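Local coordinates for putative xylanase (Bacteroides fragilis, PDB 2P1G), which is of unproven function but is probably a hydrolase, perhaps acting on glycosyl bonds, of the N-acetylmuramoyl-L-alanine amidase-like family, at residues L10-G15 / A52-P57; T19-G24 / L205-K210; V47-A52 / G66-N71; L89-D94 / K146-L151; Q223-K226 / S230-G233. All coordinates share one frame; numbering follows the deposited sequence.

Contact 1: residues L10-G15 / A52-P57; sequences LSNGLG and AMALCP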
# COMPACT_ATOMS: atom_id res chain seq x y z
N LEU A 10 -2.17 -13.96 3.54
CA LEU A 10 -1.83 -14.04 4.93
C LEU A 10 -0.66 -14.98 5.19
O LEU A 10 0.26 -14.60 5.91
CB LEU A 10 -3.06 -14.45 5.74
CG LEU A 10 -3.02 -14.10 7.21
CD1 LEU A 10 -2.54 -12.66 7.43
CD2 LEU A 10 -4.40 -14.36 7.80
N SER A 11 -0.64 -16.17 4.59
CA SER A 11 0.45 -17.10 4.85
C SER A 11 1.81 -16.53 4.43
O SER A 11 2.80 -16.67 5.16
CB SER A 11 0.22 -18.46 4.19
OG SER A 11 0.21 -18.35 2.78
N ASN A 12 1.86 -15.90 3.27
CA ASN A 12 3.12 -15.27 2.86
C ASN A 12 3.49 -14.08 3.74
O ASN A 12 4.66 -13.93 4.14
CB ASN A 12 3.10 -14.91 1.38
CG ASN A 12 3.33 -16.13 0.50
OD1 ASN A 12 4.41 -16.72 0.52
ND2 ASN A 12 2.32 -16.50 -0.25
N GLY A 13 2.50 -13.26 4.07
CA GLY A 13 2.70 -12.10 4.94
C GLY A 13 3.24 -12.50 6.31
O GLY A 13 4.14 -11.85 6.84
N LEU A 14 2.69 -13.58 6.86
CA LEU A 14 3.05 -13.98 8.22
C LEU A 14 4.50 -14.41 8.33
O LEU A 14 5.10 -14.30 9.39
CB LEU A 14 2.09 -15.04 8.76
CG LEU A 14 0.72 -14.52 9.23
CD1 LEU A 14 -0.23 -15.70 9.44
CD2 LEU A 14 0.84 -13.65 10.50
N GLY A 15 5.07 -14.86 7.21
CA GLY A 15 6.48 -15.23 7.17
C GLY A 15 7.43 -14.06 7.40
O GLY A 15 8.63 -14.24 7.65
N ALA A 52 3.39 -10.36 -4.24
CA ALA A 52 4.14 -10.94 -5.35
C ALA A 52 4.38 -12.43 -5.14
O ALA A 52 4.37 -13.21 -6.11
CB ALA A 52 5.46 -10.18 -5.58
N MET A 53 4.61 -12.83 -3.89
CA MET A 53 4.73 -14.24 -3.50
C MET A 53 3.41 -14.98 -3.68
O MET A 53 3.36 -16.06 -4.30
CB MET A 53 5.22 -14.36 -2.04
CG MET A 53 6.63 -13.81 -1.80
SD MET A 53 7.18 -14.01 -0.08
CE MET A 53 8.61 -12.96 -0.14
N ALA A 54 2.33 -14.40 -3.15
CA ALA A 54 1.03 -15.04 -3.14
C ALA A 54 0.49 -15.32 -4.55
O ALA A 54 -0.29 -16.26 -4.73
CB ALA A 54 0.05 -14.22 -2.36
N LEU A 55 0.87 -14.50 -5.53
CA LEU A 55 0.41 -14.62 -6.90
C LEU A 55 1.09 -15.77 -7.64
O LEU A 55 0.59 -16.22 -8.68
CB LEU A 55 0.68 -13.31 -7.65
CG LEU A 55 -0.31 -12.18 -7.33
CD1 LEU A 55 0.20 -10.91 -7.94
CD2 LEU A 55 -1.72 -12.49 -7.82
N CYS A 56 2.22 -16.23 -7.11
CA CYS A 56 2.99 -17.30 -7.76
C CYS A 56 2.19 -18.61 -7.81
O CYS A 56 1.48 -18.94 -6.85
CB CYS A 56 4.35 -17.51 -7.08
SG CYS A 56 5.57 -16.15 -7.27
N PRO A 57 2.26 -19.33 -8.94
CA PRO A 57 1.48 -20.56 -9.05
C PRO A 57 1.97 -21.61 -8.05
O PRO A 57 1.16 -22.43 -7.58
CB PRO A 57 1.75 -21.02 -10.49
CG PRO A 57 3.03 -20.37 -10.88
CD PRO A 57 3.05 -19.06 -10.15
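Asn12 meets Met53 and Ala54 in a small surface contact, where the short helix 10-14 near the start of the model lies beside the last turn of helix 43-54. The closest backbone approach is between Asn12 and Ala54, whose CA atoms are 6.4 Å apart. Only one side chain of helix 10-14 bridges the gap. With CG of Asn12 beside the backbone N and opposite the carbonyl carbon (chi1 -77°), its amide leaves the helix straight for the neighbour and divides its two ends between successive residues. Asn12 OD1 rests on Met53 CB at 3.6 Å, while Asn12 ND2 sits 3.5 Å from Ala54 CA and 3.8 Å from Ala54 CB. Met53 then runs off in an extended chain, so the amide touches the root of that side chain, with Met53 SD a looser 3.9 Å from Asn12 OD1. Across this seam everything is van der Waals packing. The polar demand of the amide is met nearby: Asn12 ND2 donates to Gln59 OE1, and Gln59 NE2 in turn binds the carbonyls of Met53 and Cys56. Behind Asn12, Leu10 and Leu14 of the same helix turn to the sheet, where both touch Leu205. The chemistry implies an indirect polar tie: the Asn12 amide packs on carbon atoms of Met53 and Ala54, yet is linked to the end of helix 43-54 through Gln59.

Contact 2: residues T19-G24 / L205-K210; sequences TPYKAG and LHASSK
The Tyr21 ring lies against the backbone at the end of strand 201-208, with Ser209 over one face and Ala207 at its rim. Ser209 CA stands 3.9 Å above the ring plane, over the centre, and Ser209 CB makes a CH-pi contact 4.0 Å from the centroid of the Tyr21 ring, 17° off the normal. At the edge, near the ring plane, Ala207 O approaches Tyr21 CE1 to 3.7 Å; the methyl of Ala207 comes to the same CD1-CE1 edge, Ala207 CB 3.8 Å from Tyr21 CD1, but from the other side of the ring plane. Nearer the main chain, Tyr21 CB touches Ser208 O at 3.7 Å. The ring reaches this place because its CG is anti to the backbone N (chi1 -176°), which carries it off the loop and onto the strand end. Three consecutive residues thus bear on one side chain, mostly through backbone atoms and short side chains, and the contact runs from the buried Ala207 out to the exposed Ser209. Ser208 points its own side chain the other way, where its OG binds Glu211 N inside the turn that follows. The loop is held to the same turn by a backbone hydrogen bond between Tyr21 and Gly212, while Thr19 pairs with Val214 of the next strand. What results is the loop after helix 10-14 running in extended form alongside strand 213-216 of a beta-hairpin (strands 201-208 and 213-216), its one aromatic ring packed where the turn begins.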
# COMPACT_ATOMS: atom_id res chain seq x y z
N THR A 19 10.47 -9.06 10.86
CA THR A 19 11.40 -8.43 9.89
C THR A 19 11.48 -6.94 10.21
O THR A 19 10.46 -6.29 10.39
CB THR A 19 10.92 -8.61 8.43
OG1 THR A 19 10.88 -10.00 8.11
CG2 THR A 19 11.84 -7.89 7.43
N PRO A 20 12.71 -6.40 10.34
CA PRO A 20 12.88 -5.00 10.70
C PRO A 20 12.25 -4.05 9.70
O PRO A 20 12.27 -4.33 8.51
CB PRO A 20 14.41 -4.81 10.69
CG PRO A 20 14.97 -6.19 10.86
CD PRO A 20 14.00 -7.12 10.21
N TYR A 21 11.70 -2.96 10.21
CA TYR A 21 11.25 -1.85 9.38
C TYR A 21 12.43 -0.95 9.02
O TYR A 21 13.28 -0.66 9.86
CB TYR A 21 10.22 -1.04 10.15
CG TYR A 21 9.61 0.08 9.36
CD1 TYR A 21 8.34 -0.04 8.83
CD2 TYR A 21 10.30 1.29 9.17
CE1 TYR A 21 7.77 0.97 8.12
CE2 TYR A 21 9.72 2.33 8.44
CZ TYR A 21 8.46 2.15 7.93
OH TYR A 21 7.84 3.14 7.21
N LYS A 22 12.48 -0.53 7.76
CA LYS A 22 13.45 0.47 7.33
C LYS A 22 12.86 1.26 6.16
O LYS A 22 12.38 0.66 5.20
CB LYS A 22 14.76 -0.19 6.92
CG LYS A 22 15.78 0.76 6.25
CD LYS A 22 16.88 1.17 7.16
CE LYS A 22 18.08 1.70 6.36
NZ LYS A 22 19.19 0.70 6.20
N ALA A 23 12.87 2.58 6.27
CA ALA A 23 12.37 3.42 5.19
C ALA A 23 13.48 3.62 4.16
O ALA A 23 14.68 3.57 4.48
CB ALA A 23 11.87 4.77 5.72
N GLY A 24 13.10 3.83 2.91
CA GLY A 24 14.08 4.15 1.89
C GLY A 24 14.89 3.02 1.29
O GLY A 24 15.88 3.27 0.60
N LEU A 205 -1.87 -6.90 10.02
CA LEU A 205 -0.51 -7.36 9.88
C LEU A 205 0.20 -6.31 9.02
O LEU A 205 -0.21 -6.07 7.88
CB LEU A 205 -0.50 -8.74 9.21
CG LEU A 205 0.85 -9.29 8.72
CD1 LEU A 205 1.88 -9.49 9.86
CD2 LEU A 205 0.63 -10.59 7.94
N HIS A 206 1.24 -5.66 9.54
CA HIS A 206 1.79 -4.50 8.87
C HIS A 206 3.21 -4.22 9.30
O HIS A 206 3.65 -4.69 10.35
CB HIS A 206 0.88 -3.27 9.11
CG HIS A 206 0.91 -2.74 10.52
ND1 HIS A 206 0.51 -3.49 11.61
CD2 HIS A 206 1.25 -1.53 11.00
CE1 HIS A 206 0.62 -2.76 12.71
NE2 HIS A 206 1.06 -1.56 12.36
N ALA A 207 3.94 -3.49 8.46
CA ALA A 207 5.27 -3.04 8.83
C ALA A 207 5.09 -1.74 9.58
O ALA A 207 4.62 -0.76 9.02
CB ALA A 207 6.15 -2.87 7.60
N SER A 208 5.47 -1.76 10.85
CA SER A 208 5.24 -0.66 11.80
C SER A 208 6.54 0.10 12.07
O SER A 208 7.51 -0.49 12.54
CB SER A 208 4.71 -1.25 13.12
OG SER A 208 4.62 -0.25 14.14
N SER A 209 6.56 1.41 11.80
CA SER A 209 7.70 2.23 12.17
C SER A 209 7.69 2.42 13.69
O SER A 209 8.74 2.59 14.31
CB SER A 209 7.68 3.57 11.45
OG SER A 209 6.49 4.28 11.77
N LYS A 210 6.50 2.38 14.30
CA LYS A 210 6.37 2.47 15.76
C LYS A 210 7.07 1.32 16.49
O LYS A 210 7.85 1.56 17.43
CB LYS A 210 4.90 2.57 16.16
CG LYS A 210 4.64 2.79 17.65
CD LYS A 210 3.16 3.00 17.92
CE LYS A 210 2.88 3.00 19.41
NZ LYS A 210 1.52 3.50 19.71

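Contact 3: residues V47-A52 / G66-N71; sequences VEYALA and GDFARN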
# COMPACT_ATOMS: atom_id res chain seq x y z
N VAL A 47 3.83 -5.28 1.80
CA VAL A 47 2.65 -5.76 1.10
C VAL A 47 2.98 -6.20 -0.33
O VAL A 47 2.48 -7.23 -0.79
CB VAL A 47 1.52 -4.72 1.16
CG1 VAL A 47 0.37 -5.09 0.25
CG2 VAL A 47 1.06 -4.57 2.61
N GLU A 48 3.88 -5.47 -1.00
CA GLU A 48 4.25 -5.83 -2.37
C GLU A 48 4.90 -7.19 -2.40
O GLU A 48 4.59 -7.99 -3.29
CB GLU A 48 5.20 -4.81 -3.00
CG GLU A 48 4.60 -3.43 -3.25
CD GLU A 48 5.63 -2.47 -3.85
OE1 GLU A 48 6.83 -2.51 -3.45
OE2 GLU A 48 5.22 -1.66 -4.68
N TYR A 49 5.83 -7.44 -1.46
CA TYR A 49 6.51 -8.76 -1.45
C TYR A 49 5.51 -9.86 -1.18
O TYR A 49 5.50 -10.87 -1.87
CB TYR A 49 7.67 -8.84 -0.45
CG TYR A 49 8.78 -7.84 -0.71
CD1 TYR A 49 9.29 -7.64 -2.01
CD2 TYR A 49 9.34 -7.11 0.34
CE1 TYR A 49 10.29 -6.72 -2.25
CE2 TYR A 49 10.36 -6.16 0.10
CZ TYR A 49 10.82 -5.99 -1.21
OH TYR A 49 11.82 -5.06 -1.48
N ALA A 50 4.67 -9.67 -0.15
CA ALA A 50 3.63 -10.63 0.20
C ALA A 50 2.73 -10.96 -1.00
O ALA A 50 2.50 -12.14 -1.32
CB ALA A 50 2.80 -10.09 1.36
N LEU A 51 2.27 -9.92 -1.67
CA LEU A 51 1.42 -10.07 -2.86
C LEU A 51 2.15 -10.78 -3.98
O LEU A 51 1.60 -11.70 -4.61
CB LEU A 51 0.91 -8.70 -3.35
CG LEU A 51 -0.06 -8.69 -4.54
CD1 LEU A 51 -1.22 -9.66 -4.34
CD2 LEU A 51 -0.59 -7.26 -4.75
N ALA A 52 3.39 -10.36 -4.24
CA ALA A 52 4.14 -10.94 -5.35
C ALA A 52 4.38 -12.43 -5.14
O ALA A 52 4.37 -13.21 -6.11
CB ALA A 52 5.46 -10.18 -5.58
N GLY A 66 11.89 -16.26 -10.64
CA GLY A 66 11.45 -15.59 -11.86
C GLY A 66 10.00 -15.14 -11.83
O GLY A 66 9.69 -14.05 -12.28
N ASP A 67 9.12 -15.97 -11.27
CA ASP A 67 7.71 -15.62 -11.15
C ASP A 67 7.54 -14.48 -10.14
O ASP A 67 6.81 -13.53 -10.39
CB ASP A 67 6.88 -16.83 -10.69
CG ASP A 67 6.83 -17.96 -11.71
OD1 ASP A 67 7.35 -17.80 -12.84
OD2 ASP A 67 6.25 -19.01 -11.38
N PHE A 68 8.23 -14.60 -9.01
CA PHE A 68 8.15 -13.60 -7.94
C PHE A 68 8.62 -12.26 -8.51
O PHE A 68 7.95 -11.25 -8.36
CB PHE A 68 9.00 -14.03 -6.74
CG PHE A 68 9.27 -12.93 -5.75
CD1 PHE A 68 8.28 -12.51 -4.87
CD2 PHE A 68 10.52 -12.33 -5.68
CE1 PHE A 68 8.54 -11.49 -3.93
CE2 PHE A 68 10.80 -11.32 -4.76
CZ PHE A 68 9.80 -10.90 -3.89
N ALA A 69 9.77 -12.28 -9.17
CA ALA A 69 10.37 -11.07 -9.74
C ALA A 69 9.48 -10.41 -10.79
O ALA A 69 9.33 -9.18 -10.81
CB ALA A 69 11.73 -11.40 -10.32
N ARG A 70 8.90 -11.22 -11.68
CA ARG A 70 7.93 -10.72 -12.66
C ARG A 70 6.74 -10.04 -11.97
O ARG A 70 6.38 -8.89 -12.31
CB ARG A 70 7.42 -11.85 -13.55
CG ARG A 70 6.36 -11.40 -14.56
CD ARG A 70 5.77 -12.57 -15.32
NE ARG A 70 6.78 -13.20 -16.16
CZ ARG A 70 7.22 -14.45 -16.02
NH1 ARG A 70 6.74 -15.27 -15.09
NH2 ARG A 70 8.15 -14.88 -16.86
N ASN A 71 6.15 -10.74 -11.01
CA ASN A 71 4.99 -10.21 -10.27
C ASN A 71 5.33 -8.88 -9.58
O ASN A 71 4.58 -7.90 -9.67
CB ASN A 71 4.49 -11.23 -9.24
CG ASN A 71 3.92 -12.50 -9.88
OD1 ASN A 71 3.65 -12.55 -11.08
ND2 ASN A 71 3.71 -13.53 -9.06
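Ala52 and Asn71 mark the closest backbone approach of helices 43-54 and 65-76, their CA atoms 5.0 Å apart. Over the segments 47-52 and 66-71 the axes come within 9.3 Å, and their N-to-C directions differ by 130°, so the pair runs roughly antiparallel but strongly splayed. The small side chain of Ala52 sits at the closest point, consistent with the near approach there: Asn71 CB packs on it, and Ala52 CB lies 3.7 Å from Phe68 CD1. Phe68 comes from the flank of its own helix; with CG anti to the backbone N (chi1 165°) the ring swings back toward helix 43-54. There its edge meets Tyr49 O in the ring plane, 3.7 Å from Phe68 CE1, and Phe68 CZ touches Tyr49 CD1 at 3.8 Å, the two side chains crossing at a slant. Between the two segments one hydrogen bond is made. Asn71 ND2 donates to Ala52 O over 3.0 Å, almost straight at 177°, with the acceptor in the plane of the Asn71 amide and the donor in the carbonyl plane. Cys56 N bonds to Met53 O, and the Asn71 amide supplies a donor to Ala52 O in the last turn of helix 43-54. Farther along the same pair of helices, Glu48 forms a salt bridge with Arg76, and the hydroxyl of Tyr49 binds Asn37 N. These are two helices consecutive in the chain, packed at a steep angle, helix 65-76 on one side of helix 43-54 while Val47 and Ala50 touch strand 189-198 of the main sheet.

Contact 4: residues L89-D94 / K146-L151; sequences LHYISD and KYEKAL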
# COMPACT_ATOMS: atom_id res chain seq x y z
N LEU A 89 5.37 3.31 -8.39
CA LEU A 89 4.07 3.78 -7.96
C LEU A 89 4.15 4.26 -6.51
O LEU A 89 4.06 3.44 -5.57
CB LEU A 89 3.03 2.67 -8.12
CG LEU A 89 2.73 2.34 -9.58
CD1 LEU A 89 2.29 0.89 -9.70
CD2 LEU A 89 1.69 3.30 -10.17
N HIS A 90 4.35 5.56 -6.35
CA HIS A 90 4.55 6.16 -5.02
C HIS A 90 3.26 6.46 -4.28
O HIS A 90 3.18 6.26 -3.07
CB HIS A 90 5.35 7.45 -5.17
CG HIS A 90 6.66 7.24 -5.85
ND1 HIS A 90 7.69 6.53 -5.27
CD2 HIS A 90 7.12 7.63 -7.07
CE1 HIS A 90 8.72 6.49 -6.09
NE2 HIS A 90 8.39 7.14 -7.20
N TYR A 91 2.26 6.98 -4.98
CA TYR A 91 0.98 7.20 -4.30
C TYR A 91 0.21 5.90 -4.29
O TYR A 91 0.03 5.28 -5.32
CB TYR A 91 0.14 8.24 -5.03
CG TYR A 91 0.59 9.66 -4.77
CD1 TYR A 91 0.23 10.31 -3.58
CD2 TYR A 91 1.38 10.33 -5.68
CE1 TYR A 91 0.63 11.62 -3.34
CE2 TYR A 91 1.78 11.64 -5.45
CZ TYR A 91 1.41 12.27 -4.28
OH TYR A 91 1.81 13.55 -4.06
N ILE A 92 -0.28 5.52 -3.12
CA ILE A 92 -1.05 4.28 -2.98
C ILE A 92 -2.32 4.21 -3.83
O ILE A 92 -2.65 3.14 -4.33
CB ILE A 92 -1.25 3.92 -1.51
CG1 ILE A 92 0.13 3.65 -0.89
CG2 ILE A 92 -2.12 2.69 -1.35
CD1 ILE A 92 0.12 3.55 0.64
N SER A 93 -3.01 5.33 -4.07
CA SER A 93 -4.17 5.32 -4.97
C SER A 93 -3.76 4.85 -6.33
O SER A 93 -4.48 4.12 -6.99
CB SER A 93 -4.82 6.70 -5.12
OG SER A 93 -5.40 7.08 -3.88
N ASP A 94 -2.59 5.30 -6.76
CA ASP A 94 -2.07 4.97 -8.07
C ASP A 94 -1.66 3.47 -8.11
O ASP A 94 -1.95 2.76 -9.08
CB ASP A 94 -0.86 5.86 -8.29
CG ASP A 94 -0.51 6.05 -9.75
OD1 ASP A 94 -1.25 5.60 -10.66
OD2 ASP A 94 0.55 6.68 -9.97
N LYS A 146 2.18 15.94 -12.89
CA LYS A 146 1.26 15.46 -13.93
C LYS A 146 0.46 14.26 -13.44
O LYS A 146 -0.75 14.17 -13.68
CB LYS A 146 2.01 15.10 -15.21
CG LYS A 146 2.55 16.30 -15.97
CD LYS A 146 3.34 15.83 -17.19
CE LYS A 146 4.28 16.91 -17.70
NZ LYS A 146 5.28 16.30 -18.65
N TYR A 147 1.13 13.35 -12.73
CA TYR A 147 0.44 12.18 -12.20
C TYR A 147 -0.55 12.54 -11.10
O TYR A 147 -1.69 12.02 -11.06
CB TYR A 147 1.44 11.13 -11.71
CG TYR A 147 2.26 10.45 -12.79
CD1 TYR A 147 1.68 10.06 -14.00
CD2 TYR A 147 3.60 10.14 -12.57
CE1 TYR A 147 2.42 9.42 -14.97
CE2 TYR A 147 4.36 9.50 -13.53
CZ TYR A 147 3.76 9.14 -14.74
OH TYR A 147 4.50 8.50 -15.69
N GLU A 148 -0.13 13.44 -10.20
CA GLU A 148 -1.03 13.97 -9.17
C GLU A 148 -2.28 14.59 -9.79
O GLU A 148 -3.40 14.39 -9.30
CB GLU A 148 -0.32 15.00 -8.30
CG GLU A 148 0.82 14.41 -7.46
CD GLU A 148 1.71 15.50 -6.87
OE1 GLU A 148 1.57 16.66 -7.30
OE2 GLU A 148 2.53 15.20 -5.97
N LYS A 149 -2.08 15.37 -10.86
CA LYS A 149 -3.20 16.09 -11.46
C LYS A 149 -4.18 15.13 -12.10
O LYS A 149 -5.40 15.35 -12.06
CB LYS A 149 -2.72 17.13 -12.48
CG LYS A 149 -2.15 18.39 -11.83
CD LYS A 149 -1.82 19.49 -12.86
CE LYS A 149 -0.85 20.52 -12.27
NZ LYS A 149 0.55 20.27 -12.71
N ALA A 150 -3.65 14.08 -12.71
CA ALA A 150 -4.47 13.12 -13.46
C ALA A 150 -5.30 12.26 -12.52
O ALA A 150 -6.36 11.80 -12.90
CB ALA A 150 -3.61 12.24 -14.34
N LEU A 151 -4.81 12.06 -11.29
CA LEU A 151 -5.56 11.30 -10.28
C LEU A 151 -6.48 12.16 -9.41
O LEU A 151 -7.52 11.68 -8.94
CB LEU A 151 -4.60 10.48 -9.39
CG LEU A 151 -4.21 9.10 -9.96
CD1 LEU A 151 -3.24 8.37 -9.04
CD2 LEU A 151 -5.45 8.24 -10.19
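Tyr91 and Glu148 make the tight end of this contact, and Asp94 with Leu151 the more open one. At the tight end the phenol donates to the carboxylate, Tyr91 OH lying 2.6 Å from Glu148 OE2 and meeting that oxygen from above the carboxylate plane, 36° out of it. Ring and carboxylate planes stand 71° apart. Glu148 leaves the side of its helix with CG beside the backbone N, then extends (chi2 166°), which brings its CG to 3.6 Å from Tyr91 CE2 before the acid end reaches the hydroxyl. Both polar groups are buried and doubly engaged: Met124 N donates to the Tyr91 hydroxyl, and Glu148 OE1 binds Ser125 OG, so helix 123-126 is tied in with the pair. Such a setting would probably help the carboxylate stay ionised despite its burial.

Tyr91 occupies the N-cap position of helix 92-101, so the hydrogen bond fastens the start of that helix to the last turns of helix 138-151. One turn on, the packing is simpler. Leu151 CD1 presses on Asp94 CB at 3.5 Å and lies 3.7 Å from Asp94 CG, the two side chains at about a right angle, with Ser93 C a distant 4.5 Å from the same methyl. Both residues are partly exposed. The acid end of Asp94 turns to Arg78 in a salt bridge, and Arg78 also makes a cation-pi contact with the Tyr147 ring.

Contact 5: residues Q223-K226 / S230-G233; sequences QMLK and SLTG
Leu225 and Leu231 meet with their first torsions alike, each near -64°, which sets CG beside the backbone N and opposite the carbonyl carbon. From there the two isobutyl groups approach at about a right angle, and Leu225 CD2 comes to 4.0 Å from Leu231 CD1. Leu225 CD2 also reaches Gly233 O, 3.6 Å away. Leu231 points back at the helix: its CB lies 3.9 Å from Leu225 O, and its CD1 is 3.9 Å from Met224 O, under the closing turn. Methyls of one leucine are thus set against the other and against backbone carbonyls. The polar atoms at this join have partners close by, since Lys161 NZ binds both Leu225 O and Leu231 O and so pins helix end to strand start. Leu180 of strand 177-182 touches both leucines and continues the buried apolar layer. Gly233 follows Thr232 at an irregular place in the strand: both form backbone bonds to Thr181, and the angles of Thr232 (phi -115°, psi -22°) are consistent with a classic beta bulge. In the fold this is a tight helix-to-strand connection: helix 221-226 ends, a few residues turn the chain, and strand 231-238 enters the antiparallel sheet beside strand 177-182, with a leucine from each side closing the corner.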
# COMPACT_ATOMS: atom_id res chain seq x y z
N GLN A 223 -9.91 0.45 16.28
CA GLN A 223 -9.34 1.32 17.31
C GLN A 223 -8.14 2.10 16.77
O GLN A 223 -7.99 3.28 17.08
CB GLN A 223 -8.95 0.54 18.56
CG GLN A 223 -8.58 1.44 19.74
CD GLN A 223 -8.28 0.67 21.00
OE1 GLN A 223 -9.16 0.02 21.59
NE2 GLN A 223 -7.02 0.75 21.45
N MET A 224 -7.30 1.46 15.95
CA MET A 224 -6.19 2.15 15.26
C MET A 224 -6.73 3.36 14.49
O MET A 224 -6.14 4.45 14.52
CB MET A 224 -5.45 1.22 14.28
CG MET A 224 -4.69 0.04 14.87
SD MET A 224 -3.96 -1.06 13.60
CE MET A 224 -3.22 0.14 12.51
N LEU A 225 -7.84 3.17 13.80
CA LEU A 225 -8.45 4.23 13.00
C LEU A 225 -9.07 5.31 13.86
O LEU A 225 -8.85 6.51 13.63
CB LEU A 225 -9.53 3.64 12.08
CG LEU A 225 -9.09 2.65 11.01
CD1 LEU A 225 -10.31 1.98 10.42
CD2 LEU A 225 -8.40 3.45 9.90
N LYS A 226 -9.88 4.89 14.83
CA LYS A 226 -10.60 5.84 15.68
C LYS A 226 -9.64 6.64 16.57
O LYS A 226 -9.96 7.76 16.98
CB LYS A 226 -11.69 5.12 16.49
CG LYS A 226 -12.86 4.63 15.60
CD LYS A 226 -13.92 3.79 16.34
CE LYS A 226 -15.01 3.30 15.34
NZ LYS A 226 -16.19 2.58 15.99
N SER A 230 -6.57 12.10 11.82
CA SER A 230 -6.23 12.18 10.38
C SER A 230 -6.65 10.94 9.56
O SER A 230 -6.65 10.99 8.33
CB SER A 230 -4.74 12.43 10.20
OG SER A 230 -3.96 11.29 10.56
N LEU A 231 -6.99 9.84 10.23
CA LEU A 231 -7.50 8.67 9.52
C LEU A 231 -9.01 8.74 9.34
O LEU A 231 -9.74 9.13 10.25
CB LEU A 231 -7.11 7.38 10.24
CG LEU A 231 -5.60 7.12 10.29
CD1 LEU A 231 -5.31 5.77 10.96
CD2 LEU A 231 -4.94 7.22 8.90
N THR A 232 -9.48 8.36 8.16
CA THR A 232 -10.89 8.51 7.86
C THR A 232 -11.61 7.18 7.66
O THR A 232 -12.84 7.13 7.79
CB THR A 232 -11.12 9.41 6.65
OG1 THR A 232 -10.47 8.85 5.50
CG2 THR A 232 -10.57 10.84 6.91
N GLY A 233 -10.87 6.12 7.32
CA GLY A 233 -11.54 4.89 6.90
C GLY A 233 -10.57 3.93 6.26
O GLY A 233 -9.34 4.05 6.48

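Overall arrangement
Contacts 1 and 3 both use helix 43-54, whose Ala52 lies in both ranges but packs across only in contact 3, and they differ in kind: contact 1 is a thin surface seam resting on one amide, contact 3 a buried interface of aromatic rings and a straight hydrogen bond. Contact 1 also touches contact 2, where Leu205 packs under helix 10-14. Contacts 2 and 5 both reach the seven-stranded sheet, the former by a ring over a hairpin end, the latter by leucines at a strand's entry. Contact 4, across the chain's centre from contacts 1 and 2, combines a buried phenol-carboxylate hydrogen bond with apolar packing. Along the chain, contacts 3 and 4 are nested in the long loop that contact 2 closes.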